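Local atomic coordinates of prepilin (Salmonella typhi, PDB entry 3FHV), a protein that serves as a type IVb pilin, probably assembling into adhesive pili, and, as the soluble domain in this chain, interacts with the host chloride channel CFTR. Residues T9-Y14 against V102-G107; K38-L43 against Q72-P77; G51-G56 against T64-W69; F89-N94 against L150-N155; K118-N123 against E137-N142. All coordinates share one frame; numbering follows the deposited sequence.

Interaction 1: T9-Y14 against V102-G107; sequences TELTNY and VSISTG
Leu11 and Ile104 mark the place where helical segments 9-14 and 102-107 meet, their axes 9.6 Å apart at closest approach and their N-to-C directions 40° apart. Leu11 has its CG anti to the backbone N (chi1 -175°), and from there its two methyls reach across to the backbone of the other helix. CD1 lies 3.6 Å from Ile104 O, while CD2 comes to 4.0 Å from Gly107 CA, where glycine has no side chain to stand between them. Ile104 answers in the other direction. Its CG2 methyl is 4.0 Å from Tyr14 CD2, the two side chains crossing at about a right angle, and its CD1 reaches Glu10 CB, also at 4.0 Å. The polar ends turn to partners elsewhere: the Glu10 carboxylate is hydrogen-bonded to Ser68 and the Tyr14 hydroxyl to Thr93. Tyr14 thus offers ring carbons CD2 and CE2 here and its hydroxyl to the sheet. The contact illustrates a fit that depends on apolar contact: no hydrogen bond crosses between the segments, and methyls meet ring carbons, the Glu10 CB and bare backbone.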
# COMPACT_ATOMS: atom_id res chain seq x y z
N THR A 9 0.49 7.10 -10.81
CA THR A 9 -0.08 6.98 -9.47
C THR A 9 -1.37 6.19 -9.54
O THR A 9 -1.61 5.29 -8.73
CB THR A 9 -0.40 8.37 -8.86
OG1 THR A 9 0.80 9.12 -8.72
CG2 THR A 9 -1.05 8.21 -7.48
N GLU A 10 -2.19 6.53 -10.53
CA GLU A 10 -3.48 5.88 -10.73
C GLU A 10 -3.32 4.37 -10.88
O GLU A 10 -4.05 3.59 -10.26
CB GLU A 10 -4.17 6.48 -11.95
CG GLU A 10 -4.59 7.96 -11.80
CD GLU A 10 -3.40 8.93 -11.70
OE1 GLU A 10 -2.32 8.64 -12.25
OE2 GLU A 10 -3.56 10.00 -11.08
N LEU A 11 -2.37 3.96 -11.72
CA LEU A 11 -2.13 2.54 -11.96
C LEU A 11 -1.73 1.84 -10.66
O LEU A 11 -2.25 0.78 -10.31
CB LEU A 11 -1.01 2.37 -12.99
CG LEU A 11 -0.73 0.94 -13.45
CD1 LEU A 11 -1.92 0.39 -14.23
CD2 LEU A 11 0.51 0.93 -14.32
N THR A 12 -0.81 2.46 -9.93
CA THR A 12 -0.36 1.91 -8.66
C THR A 12 -1.51 1.84 -7.65
O THR A 12 -1.58 0.90 -6.85
CB THR A 12 0.78 2.77 -8.08
OG1 THR A 12 1.87 2.78 -9.02
CG2 THR A 12 1.28 2.19 -6.74
N ASN A 13 -2.40 2.82 -7.70
CA ASN A 13 -3.53 2.85 -6.78
C ASN A 13 -4.47 1.68 -7.00
O ASN A 13 -4.89 1.03 -6.05
CB ASN A 13 -4.32 4.17 -6.89
CG ASN A 13 -3.68 5.30 -6.10
OD1 ASN A 13 -2.97 5.06 -5.12
ND2 ASN A 13 -3.95 6.54 -6.50
N TYR A 14 -4.79 1.39 -8.26
CA TYR A 14 -5.69 0.28 -8.55
C TYR A 14 -5.02 -1.05 -8.24
O TYR A 14 -5.66 -1.96 -7.72
CB TYR A 14 -6.13 0.30 -10.02
CG TYR A 14 -6.89 1.56 -10.38
CD1 TYR A 14 -7.96 2.00 -9.60
CD2 TYR A 14 -6.51 2.33 -11.48
CE1 TYR A 14 -8.62 3.20 -9.90
CE2 TYR A 14 -7.16 3.52 -11.78
CZ TYR A 14 -8.21 3.95 -10.99
OH TYR A 14 -8.83 5.14 -11.27
N VAL A 102 -6.03 4.79 -21.79
CA VAL A 102 -5.09 3.98 -22.56
C VAL A 102 -3.92 3.49 -21.73
O VAL A 102 -3.56 2.32 -21.77
CB VAL A 102 -4.53 4.76 -23.77
CG1 VAL A 102 -3.47 3.91 -24.48
CG2 VAL A 102 -5.67 5.10 -24.73
N SER A 103 -3.32 4.40 -20.97
CA SER A 103 -2.17 4.03 -20.14
C SER A 103 -2.55 3.11 -18.98
O SER A 103 -1.81 2.19 -18.65
CB SER A 103 -1.50 5.29 -19.58
OG SER A 103 -2.38 5.97 -18.71
N ILE A 104 -3.69 3.35 -18.36
CA ILE A 104 -4.12 2.52 -17.24
C ILE A 104 -4.55 1.12 -17.69
O ILE A 104 -4.16 0.12 -17.08
CB ILE A 104 -5.28 3.18 -16.48
CG1 ILE A 104 -4.81 4.51 -15.87
CG2 ILE A 104 -5.78 2.25 -15.38
CD1 ILE A 104 -5.95 5.37 -15.33
N SER A 105 -5.35 1.04 -18.75
CA SER A 105 -5.80 -0.26 -19.21
C SER A 105 -4.62 -1.12 -19.67
O SER A 105 -4.54 -2.30 -19.32
CB SER A 105 -6.84 -0.11 -20.35
OG SER A 105 -6.27 0.50 -21.49
N THR A 106 -3.69 -0.54 -20.43
CA THR A 106 -2.55 -1.32 -20.88
C THR A 106 -1.64 -1.66 -19.71
O THR A 106 -1.08 -2.75 -19.64
CB THR A 106 -1.74 -0.59 -21.98
OG1 THR A 106 -1.30 0.69 -21.51
CG2 THR A 106 -2.62 -0.40 -23.22
N GLY A 107 -1.50 -0.72 -18.78
CA GLY A 107 -0.67 -0.97 -17.61
C GLY A 107 -1.17 -2.13 -16.77
O GLY A 107 -0.38 -2.97 -16.32

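Interaction 2: K38-L43 against Q72-P77; sequences KMTDTL and QIVVAP
Thr40 and Val75 lie at the centre of this contact, in which helical segment 38-43 runs across strand segment 72-77 at 109° with a closest axis approach of 6.8 Å. Val75 N donates to Thr40 OG1 at 2.8 Å, a fairly straight bond with an angle of 162°. The same hydroxyl is hydrogen-bonded to Gly36 O one helical turn earlier, which joins the helix backbone to the strand through a single oxygen. Tight packing lies along the Val75 side chain. Leu43 CD1 presses on Val75 CG1 at 3.4 Å, closer than carbons usually come. Met39 fills the flank beside it: CG stands anti to the backbone N (chi1 -178°), and the chain continues extended, bringing SD to 3.8 Å from Val75 CG1 and 3.5 Å from Pro77 N. The contrast is with the partly exposed side. There Ala76 turns its CB away from the helix, and Val74 touches only lightly, its CG1 3.8 Å from Thr40 OG1. Inward, Val75 meets Leu17 and Leu43 meets Thr21 and Met24, all on helix 8-25. Strand 72-78 itself runs between strands 62-66 and 88-96, so helix 36-45 packs beside the long helix against one face of the sheet.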
# COMPACT_ATOMS: atom_id res chain seq x y z
N LYS A 38 -20.94 -0.96 0.36
CA LYS A 38 -20.48 -1.54 1.62
C LYS A 38 -19.06 -2.08 1.56
O LYS A 38 -18.27 -1.89 2.47
CB LYS A 38 -21.42 -2.66 2.07
CG LYS A 38 -21.01 -3.33 3.37
CD LYS A 38 -21.00 -2.32 4.51
CE LYS A 38 -20.70 -2.98 5.85
NZ LYS A 38 -20.72 -1.97 6.94
N MET A 39 -18.76 -2.78 0.47
CA MET A 39 -17.43 -3.35 0.30
C MET A 39 -16.37 -2.25 0.21
O MET A 39 -15.27 -2.38 0.77
CB MET A 39 -17.40 -4.22 -0.96
CG MET A 39 -16.07 -4.91 -1.23
SD MET A 39 -16.20 -6.12 -2.56
CE MET A 39 -14.77 -7.14 -2.20
N THR A 40 -16.71 -1.18 -0.50
CA THR A 40 -15.79 -0.06 -0.68
C THR A 40 -15.59 0.68 0.65
O THR A 40 -14.47 1.05 0.98
CB THR A 40 -16.31 0.91 -1.77
OG1 THR A 40 -16.35 0.22 -3.03
CG2 THR A 40 -15.39 2.13 -1.90
N ASP A 41 -16.66 0.86 1.42
CA ASP A 41 -16.53 1.54 2.71
C ASP A 41 -15.64 0.74 3.66
O ASP A 41 -14.80 1.30 4.36
CB ASP A 41 -17.90 1.75 3.36
CG ASP A 41 -17.78 2.27 4.77
OD1 ASP A 41 -17.59 3.49 4.95
OD2 ASP A 41 -17.86 1.45 5.71
N THR A 42 -15.82 -0.59 3.68
CA THR A 42 -15.02 -1.46 4.53
C THR A 42 -13.53 -1.34 4.18
O THR A 42 -12.68 -1.24 5.07
CB THR A 42 -15.45 -2.94 4.39
OG1 THR A 42 -16.85 -3.07 4.67
CG2 THR A 42 -14.67 -3.82 5.36
N LEU A 43 -13.23 -1.34 2.89
CA LEU A 43 -11.85 -1.22 2.42
C LEU A 43 -11.26 0.12 2.85
O LEU A 43 -10.13 0.19 3.32
CB LEU A 43 -11.79 -1.36 0.90
CG LEU A 43 -11.91 -2.81 0.43
CD1 LEU A 43 -12.36 -2.88 -1.03
CD2 LEU A 43 -10.56 -3.50 0.64
N GLN A 72 -16.14 8.34 -9.73
CA GLN A 72 -16.21 7.42 -8.60
C GLN A 72 -15.51 6.09 -8.84
O GLN A 72 -15.48 5.58 -9.96
CB GLN A 72 -17.68 7.18 -8.21
CG GLN A 72 -17.84 6.34 -6.95
CD GLN A 72 -19.26 6.30 -6.41
OE1 GLN A 72 -20.22 6.52 -7.14
NE2 GLN A 72 -19.40 5.99 -5.13
N ILE A 73 -14.91 5.55 -7.78
CA ILE A 73 -14.25 4.25 -7.83
C ILE A 73 -15.09 3.36 -6.92
O ILE A 73 -15.39 3.75 -5.79
CB ILE A 73 -12.80 4.29 -7.25
CG1 ILE A 73 -11.91 5.21 -8.09
CG2 ILE A 73 -12.21 2.87 -7.23
CD1 ILE A 73 -10.54 5.45 -7.47
N VAL A 74 -15.47 2.19 -7.41
CA VAL A 74 -16.26 1.27 -6.60
C VAL A 74 -15.70 -0.15 -6.67
O VAL A 74 -15.42 -0.67 -7.76
CB VAL A 74 -17.74 1.22 -7.05
CG1 VAL A 74 -18.53 0.30 -6.13
CG2 VAL A 74 -18.33 2.63 -7.05
N VAL A 75 -15.50 -0.76 -5.50
CA VAL A 75 -15.02 -2.13 -5.39
C VAL A 75 -16.28 -2.90 -5.05
O VAL A 75 -16.92 -2.63 -4.03
CB VAL A 75 -14.00 -2.30 -4.24
CG1 VAL A 75 -13.59 -3.77 -4.12
CG2 VAL A 75 -12.76 -1.43 -4.52
N ALA A 76 -16.63 -3.86 -5.90
CA ALA A 76 -17.86 -4.61 -5.68
C ALA A 76 -17.71 -6.11 -5.88
O ALA A 76 -16.89 -6.57 -6.68
CB ALA A 76 -18.96 -4.07 -6.59
N PRO A 77 -18.51 -6.90 -5.14
CA PRO A 77 -18.45 -8.35 -5.25
C PRO A 77 -18.95 -8.79 -6.62
O PRO A 77 -19.84 -8.15 -7.19
CB PRO A 77 -19.38 -8.81 -4.13
CG PRO A 77 -20.44 -7.73 -4.13
CD PRO A 77 -19.60 -6.47 -4.24

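Interaction 3: G51-G56 against T64-W69; sequences GMTVSG and TLWNSW
Thr53 O draws two groups of the neighbouring strand: Trp66 N donates to it at 2.8 Å, and Leu65 CA makes a softer CA-H...O contact at 3.5 Å. The return bond, from Thr53 N to Trp66 O, is weak at 3.5 Å, and a water that accepts from Thr53 N and donates to Trp66 O bridges the gap. Further along, Ser55 and Thr64 exchange two backbone bonds, Ser55 N to Thr64 O at 3.0 Å and Thr64 N to Ser55 O at 2.9 Å. Thr53, Ser55, Thr64 and Trp66 share one face, where Trp66 CG stands anti to its carbonyl carbon (chi1 -58°) and CD1 of the ring lies 4.0 Å from Thr53 CG2. On the face of Val54 and Leu65, Leu65 CD1 sits 3.8 Å from Val54 CG2 and as far from Met52 CB, in the loop before the strand. This beta hairpin edges the sheet: within the chain strand 53-55 is outermost, strand 62-66 bonds onward to 72-78, and Leu65 reaches Leu17 of helix 8-25.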
# COMPACT_ATOMS: atom_id res chain seq x y z
N GLY A 51 -3.77 6.23 -1.13
CA GLY A 51 -3.40 7.10 -2.24
C GLY A 51 -4.53 7.71 -3.05
O GLY A 51 -4.27 8.54 -3.92
N MET A 52 -5.77 7.31 -2.80
CA MET A 52 -6.90 7.86 -3.54
C MET A 52 -7.69 8.86 -2.71
O MET A 52 -7.42 9.05 -1.53
CB MET A 52 -7.82 6.72 -4.02
CG MET A 52 -7.20 5.90 -5.15
SD MET A 52 -7.88 4.25 -5.29
CE MET A 52 -6.96 3.41 -3.98
N THR A 53 -8.67 9.50 -3.33
CA THR A 53 -9.49 10.48 -2.64
C THR A 53 -10.67 9.82 -1.94
O THR A 53 -11.48 9.13 -2.56
CB THR A 53 -10.00 11.53 -3.63
OG1 THR A 53 -8.89 12.28 -4.12
CG2 THR A 53 -10.98 12.49 -2.95
N VAL A 54 -10.75 10.04 -0.63
CA VAL A 54 -11.80 9.48 0.20
C VAL A 54 -12.73 10.56 0.71
O VAL A 54 -12.27 11.57 1.24
CB VAL A 54 -11.21 8.74 1.41
CG1 VAL A 54 -12.29 8.39 2.41
CG2 VAL A 54 -10.51 7.50 0.93
N SER A 55 -14.02 10.35 0.54
CA SER A 55 -15.01 11.31 1.01
C SER A 55 -16.28 10.59 1.48
O SER A 55 -16.22 9.45 1.96
CB SER A 55 -15.33 12.35 -0.08
OG SER A 55 -15.75 11.74 -1.28
N GLY A 56 -17.42 11.25 1.34
CA GLY A 56 -18.66 10.66 1.80
C GLY A 56 -18.70 10.80 3.31
O GLY A 56 -18.44 11.88 3.84
N THR A 64 -16.86 6.99 0.47
CA THR A 64 -16.81 6.75 -0.96
C THR A 64 -15.40 7.03 -1.47
O THR A 64 -14.63 7.78 -0.86
CB THR A 64 -17.82 7.62 -1.71
OG1 THR A 64 -17.75 8.97 -1.23
CG2 THR A 64 -19.23 7.09 -1.50
N LEU A 65 -15.06 6.41 -2.60
CA LEU A 65 -13.73 6.53 -3.19
C LEU A 65 -13.80 7.24 -4.54
O LEU A 65 -14.74 7.03 -5.30
CB LEU A 65 -13.16 5.12 -3.37
CG LEU A 65 -11.66 4.93 -3.52
CD1 LEU A 65 -10.94 5.52 -2.32
CD2 LEU A 65 -11.37 3.44 -3.65
N TRP A 66 -12.82 8.08 -4.82
CA TRP A 66 -12.80 8.83 -6.08
C TRP A 66 -11.46 8.65 -6.78
O TRP A 66 -10.45 8.41 -6.12
CB TRP A 66 -13.07 10.31 -5.82
CG TRP A 66 -14.37 10.57 -5.13
CD1 TRP A 66 -14.55 10.94 -3.82
CD2 TRP A 66 -15.69 10.49 -5.69
NE1 TRP A 66 -15.88 11.09 -3.54
CE2 TRP A 66 -16.60 10.82 -4.68
CE3 TRP A 66 -16.17 10.17 -6.97
CZ2 TRP A 66 -17.98 10.83 -4.89
CZ3 TRP A 66 -17.54 10.19 -7.18
CH2 TRP A 66 -18.43 10.52 -6.15
N ASN A 67 -11.46 8.76 -8.10
CA ASN A 67 -10.20 8.79 -8.83
C ASN A 67 -9.69 10.21 -8.98
O ASN A 67 -10.31 11.17 -8.52
CB ASN A 67 -10.33 8.10 -10.20
CG ASN A 67 -11.37 8.74 -11.11
OD1 ASN A 67 -11.54 9.96 -11.14
ND2 ASN A 67 -12.06 7.91 -11.90
N SER A 68 -8.53 10.34 -9.61
CA SER A 68 -7.90 11.64 -9.81
C SER A 68 -8.75 12.68 -10.52
O SER A 68 -8.54 13.88 -10.34
CB SER A 68 -6.59 11.46 -10.58
OG SER A 68 -5.66 10.73 -9.81
N TRP A 69 -9.71 12.23 -11.32
CA TRP A 69 -10.53 13.17 -12.07
C TRP A 69 -11.92 13.43 -11.50
O TRP A 69 -12.73 14.10 -12.13
CB TRP A 69 -10.63 12.67 -13.51
CG TRP A 69 -9.27 12.45 -14.09
CD1 TRP A 69 -8.43 13.39 -14.62
CD2 TRP A 69 -8.54 11.21 -14.10
NE1 TRP A 69 -7.23 12.81 -14.97
CE2 TRP A 69 -7.27 11.48 -14.66
CE3 TRP A 69 -8.85 9.91 -13.70
CZ2 TRP A 69 -6.30 10.49 -14.82
CZ3 TRP A 69 -7.88 8.92 -13.86
CH2 TRP A 69 -6.62 9.22 -14.41
O HOH W 1 -9.54 12.90 -6.62
O HOH W 2 -7.83 9.72 -6.33

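Interaction 4: F89-N94 against L150-N155; sequences FTITTN and LVFNYN
Phe89 and Tyr154 meet through their rings at one end of two antiparallel strands. The Phe89 CG stands between the backbone N and the carbonyl carbon (chi1 62°), and the ring beyond it receives Tyr154 CB over one face, 3.9 Å from the ring centroid. The two ring planes are 19° apart but displaced past each other, with centroids separated by 4.9 Å, so overlap is slight. Thr90 turns to the other face, where its CB lies 3.7 Å from Val151 CG1. At Ile91 regular pairing sets in: Ile91 N donates to Phe152 O at 2.9 Å and Ile91 O accepts from Phe152 N at 2.8 Å. The Ile91 side chain returns to the aromatic face, its CD1 3.9 Å from Tyr154 CE2. Thr92, again on the Thr90 face, stands side by side with Val151. Thr93 closes the register with bonds both ways to Leu150; its CG2 lies 3.6 Å from Leu150 CB, while its hydroxyl is hydrogen-bonded to Tyr14 and Asn67. Helices 8-25 and 98-111 cover the face carrying the rings. Strand 148-154, close to the C terminus, is thereby inserted between strands 88-96 and 116-119, the non-sequential strand order characteristic of the type IVb pilin fold.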
# COMPACT_ATOMS: atom_id res chain seq x y z
N PHE A 89 -14.19 -10.14 -7.29
CA PHE A 89 -14.70 -8.79 -7.14
C PHE A 89 -14.21 -7.98 -8.32
O PHE A 89 -13.36 -8.45 -9.09
CB PHE A 89 -14.21 -8.17 -5.82
CG PHE A 89 -12.71 -8.02 -5.74
CD1 PHE A 89 -12.08 -6.85 -6.18
CD2 PHE A 89 -11.93 -9.05 -5.23
CE1 PHE A 89 -10.69 -6.72 -6.11
CE2 PHE A 89 -10.54 -8.93 -5.16
CZ PHE A 89 -9.92 -7.76 -5.60
N THR A 90 -14.74 -6.78 -8.48
CA THR A 90 -14.34 -5.90 -9.55
C THR A 90 -13.98 -4.54 -8.97
O THR A 90 -14.47 -4.16 -7.91
CB THR A 90 -15.48 -5.66 -10.58
OG1 THR A 90 -16.64 -5.15 -9.90
CG2 THR A 90 -15.83 -6.94 -11.32
N ILE A 91 -13.10 -3.82 -9.66
CA ILE A 91 -12.75 -2.47 -9.27
C ILE A 91 -13.14 -1.67 -10.50
O ILE A 91 -12.55 -1.85 -11.57
CB ILE A 91 -11.23 -2.27 -9.02
CG1 ILE A 91 -10.78 -3.11 -7.82
CG2 ILE A 91 -10.95 -0.78 -8.73
CD1 ILE A 91 -9.30 -2.92 -7.48
N THR A 92 -14.14 -0.82 -10.35
CA THR A 92 -14.63 0.01 -11.44
C THR A 92 -14.20 1.45 -11.20
O THR A 92 -14.32 1.95 -10.08
CB THR A 92 -16.18 -0.03 -11.52
OG1 THR A 92 -16.61 -1.37 -11.75
CG2 THR A 92 -16.69 0.87 -12.65
N THR A 93 -13.71 2.11 -12.24
CA THR A 93 -13.31 3.51 -12.11
C THR A 93 -13.98 4.27 -13.26
O THR A 93 -13.86 3.88 -14.43
CB THR A 93 -11.78 3.67 -12.12
OG1 THR A 93 -11.44 5.06 -11.99
CG2 THR A 93 -11.17 3.09 -13.40
N ASN A 94 -14.69 5.34 -12.92
CA ASN A 94 -15.46 6.14 -13.87
C ASN A 94 -14.90 7.48 -14.36
O ASN A 94 -14.06 8.10 -13.70
CB ASN A 94 -16.84 6.41 -13.28
CG ASN A 94 -17.60 5.14 -12.97
OD1 ASN A 94 -18.12 4.48 -13.86
ND2 ASN A 94 -17.65 4.78 -11.69
N LEU A 150 -13.62 1.97 -16.66
CA LEU A 150 -12.71 0.83 -16.68
C LEU A 150 -13.11 -0.10 -15.55
O LEU A 150 -13.48 0.35 -14.46
CB LEU A 150 -11.25 1.29 -16.48
CG LEU A 150 -10.59 2.14 -17.58
CD1 LEU A 150 -9.16 2.53 -17.16
CD2 LEU A 150 -10.55 1.36 -18.87
N VAL A 151 -13.07 -1.40 -15.82
CA VAL A 151 -13.40 -2.38 -14.79
C VAL A 151 -12.29 -3.42 -14.74
O VAL A 151 -11.89 -3.96 -15.77
CB VAL A 151 -14.75 -3.09 -15.05
CG1 VAL A 151 -15.08 -4.00 -13.88
CG2 VAL A 151 -15.86 -2.08 -15.26
N PHE A 152 -11.79 -3.69 -13.53
CA PHE A 152 -10.74 -4.68 -13.35
C PHE A 152 -11.32 -5.84 -12.54
O PHE A 152 -11.78 -5.65 -11.41
CB PHE A 152 -9.56 -4.03 -12.63
CG PHE A 152 -9.15 -2.70 -13.21
CD1 PHE A 152 -8.80 -2.59 -14.56
CD2 PHE A 152 -9.13 -1.56 -12.42
CE1 PHE A 152 -8.44 -1.36 -15.11
CE2 PHE A 152 -8.77 -0.33 -12.96
CZ PHE A 152 -8.42 -0.22 -14.31
N ASN A 153 -11.28 -7.03 -13.12
CA ASN A 153 -11.75 -8.23 -12.44
C ASN A 153 -10.61 -9.05 -11.84
O ASN A 153 -9.44 -8.78 -12.11
CB ASN A 153 -12.58 -9.10 -13.39
CG ASN A 153 -13.98 -8.55 -13.61
OD1 ASN A 153 -14.21 -7.74 -14.51
ND2 ASN A 153 -14.92 -8.98 -12.78
N TYR A 154 -10.96 -10.05 -11.04
CA TYR A 154 -10.03 -10.60 -10.06
C TYR A 154 -10.50 -11.97 -9.58
O TYR A 154 -11.53 -12.10 -8.91
CB TYR A 154 -9.88 -9.65 -8.87
CG TYR A 154 -8.94 -8.49 -9.13
CD1 TYR A 154 -7.58 -8.70 -9.27
CD2 TYR A 154 -9.43 -7.20 -9.24
CE1 TYR A 154 -6.72 -7.64 -9.51
CE2 TYR A 154 -8.58 -6.14 -9.48
CZ TYR A 154 -7.23 -6.36 -9.61
OH TYR A 154 -6.38 -5.30 -9.85
N ASN A 155 -9.73 -13.01 -9.92
CA ASN A 155 -10.27 -14.36 -10.03
C ASN A 155 -11.72 -14.36 -10.51
O ASN A 155 -12.62 -13.92 -9.80
CB ASN A 155 -10.16 -15.09 -8.70
CG ASN A 155 -9.22 -16.29 -8.77
OD1 ASN A 155 -8.85 -16.86 -7.75
ND2 ASN A 155 -8.84 -16.67 -9.98

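Interaction 5: K118-N123 against E137-N142; sequences KINGNN and ECTADN
Glu137 spreads its side chain over the turn formed by Ile119 and Asn122, and can be followed outward atom by atom. Its CB has Ile119 CG2 4.0 Å to one side and Asn122 ND2 3.6 Å away; CG continues past the same amide. The chain runs on extended, CD being anti across chi2 (-179°), and this carries the carboxyl carbon to 3.3 Å from Asn122 CG. At the tip OE1 sits 3.7 Å from Ile119 CB, and OE2 lies 3.2 Å from Asn122 CB. Carboxylate and amide planes are only 15° apart and stacked, a flat contact without a hydrogen bond between them. The amide nitrogen is engaged instead within its own turn: Asn122 ND2 donates to Ile119 O at 3.0 Å, an oxygen that also accepts from Asn122 N. A water donates to Glu137 O and accepts weakly from Asn122 ND2, joining the two sides. Ile119 CG2, for its part, rests 4.0 Å from Cys138 SG, whose disulfide to Cys101 ties this loop to helix 98-111. A type II' hairpin turn held against a disulfide-tethered loop is consistent with the cysteine-bounded D-region of type IV pilins.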
# COMPACT_ATOMS: atom_id res chain seq x y z
N LYS A 118 -11.98 -4.47 -18.52
CA LYS A 118 -13.06 -3.98 -19.35
C LYS A 118 -12.92 -2.49 -19.63
O LYS A 118 -12.66 -1.70 -18.72
CB LYS A 118 -14.41 -4.20 -18.68
CG LYS A 118 -14.67 -5.60 -18.18
CD LYS A 118 -16.09 -5.70 -17.62
CE LYS A 118 -16.40 -7.08 -17.07
NZ LYS A 118 -17.79 -7.15 -16.55
N ILE A 119 -13.08 -2.11 -20.88
CA ILE A 119 -13.03 -0.70 -21.26
C ILE A 119 -14.40 -0.44 -21.86
O ILE A 119 -14.72 -0.94 -22.94
CB ILE A 119 -11.95 -0.42 -22.32
CG1 ILE A 119 -10.57 -0.81 -21.77
CG2 ILE A 119 -11.95 1.09 -22.67
CD1 ILE A 119 -9.43 -0.57 -22.75
N ASN A 120 -15.22 0.33 -21.14
CA ASN A 120 -16.57 0.62 -21.57
C ASN A 120 -17.28 -0.72 -21.82
O ASN A 120 -17.27 -1.59 -20.95
CB ASN A 120 -16.52 1.51 -22.81
CG ASN A 120 -15.84 2.85 -22.51
OD1 ASN A 120 -15.03 3.37 -23.30
ND2 ASN A 120 -16.16 3.41 -21.36
N GLY A 121 -17.88 -0.91 -22.99
CA GLY A 121 -18.57 -2.17 -23.24
C GLY A 121 -17.70 -3.28 -23.81
O GLY A 121 -18.21 -4.22 -24.40
N ASN A 122 -16.39 -3.19 -23.62
CA ASN A 122 -15.47 -4.19 -24.15
C ASN A 122 -14.81 -4.97 -23.02
O ASN A 122 -13.98 -4.43 -22.30
CB ASN A 122 -14.41 -3.49 -25.00
CG ASN A 122 -15.01 -2.66 -26.10
OD1 ASN A 122 -15.46 -3.19 -27.11
ND2 ASN A 122 -15.05 -1.34 -25.91
N ASN A 123 -15.17 -6.24 -22.90
CA ASN A 123 -14.65 -7.08 -21.83
C ASN A 123 -13.55 -8.03 -22.27
O ASN A 123 -13.81 -9.09 -22.85
CB ASN A 123 -15.80 -7.86 -21.19
CG ASN A 123 -15.37 -8.61 -19.94
OD1 ASN A 123 -14.20 -8.58 -19.55
ND2 ASN A 123 -16.32 -9.29 -19.31
N GLU A 137 -10.76 1.61 -28.20
CA GLU A 137 -11.88 1.48 -27.28
C GLU A 137 -12.06 2.63 -26.29
O GLU A 137 -13.17 2.87 -25.84
CB GLU A 137 -11.79 0.16 -26.53
CG GLU A 137 -11.81 -1.05 -27.43
CD GLU A 137 -11.74 -2.34 -26.65
OE1 GLU A 137 -11.36 -2.27 -25.46
OE2 GLU A 137 -12.04 -3.41 -27.21
N CYS A 138 -10.98 3.31 -25.94
CA CYS A 138 -11.08 4.44 -25.02
C CYS A 138 -11.63 5.60 -25.83
O CYS A 138 -11.08 5.94 -26.87
CB CYS A 138 -9.71 4.82 -24.47
SG CYS A 138 -8.95 3.60 -23.35
N THR A 139 -12.71 6.21 -25.36
CA THR A 139 -13.35 7.31 -26.08
C THR A 139 -12.84 8.70 -25.72
O THR A 139 -12.33 8.94 -24.62
CB THR A 139 -14.88 7.26 -25.89
OG1 THR A 139 -15.19 7.10 -24.50
CG2 THR A 139 -15.46 6.07 -26.66
N ALA A 140 -12.99 9.63 -26.66
CA ALA A 140 -12.54 11.01 -26.49
C ALA A 140 -13.21 11.70 -25.31
O ALA A 140 -14.33 11.36 -24.94
CB ALA A 140 -12.81 11.80 -27.76
N ASP A 141 -12.51 12.67 -24.71
CA ASP A 141 -13.08 13.40 -23.59
C ASP A 141 -14.17 14.34 -24.11
O ASP A 141 -14.21 14.64 -25.30
CB ASP A 141 -12.04 14.29 -22.89
CG ASP A 141 -10.81 13.54 -22.43
OD1 ASP A 141 -10.92 12.38 -22.01
OD2 ASP A 141 -9.72 14.15 -22.47
N ASN A 142 -15.04 14.79 -23.21
CA ASN A 142 -16.07 15.76 -23.54
C ASN A 142 -15.58 17.02 -22.86
O ASN A 142 -15.83 17.24 -21.68
CB ASN A 142 -17.43 15.36 -22.98
CG ASN A 142 -18.14 14.35 -23.84
OD1 ASN A 142 -18.08 14.42 -25.07
ND2 ASN A 142 -18.83 13.40 -23.22
O HOH W 3 -15.35 1.64 -26.56

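In the fold
From the N terminus, helix 8-25 enters interaction 1 at once, but that loop closes only when helix 98-111 arrives. Within it lies interaction 2, where helix 36-45 meets strand 72-78, and within that the short hairpin of interaction 3. Interaction 4 begins on strand 88-96, before interaction 1 has closed, and ends near the C terminus; the two therefore cross, binding the helices to the middle of the sheet. Interaction 5 is nested inside interaction 4 and follows interaction 1 in series. Across the sheet, interactions 3, 2, 4 and 5 succeed one another from one outer strand to the other, the centres of 2 and 5 about 22 Å apart.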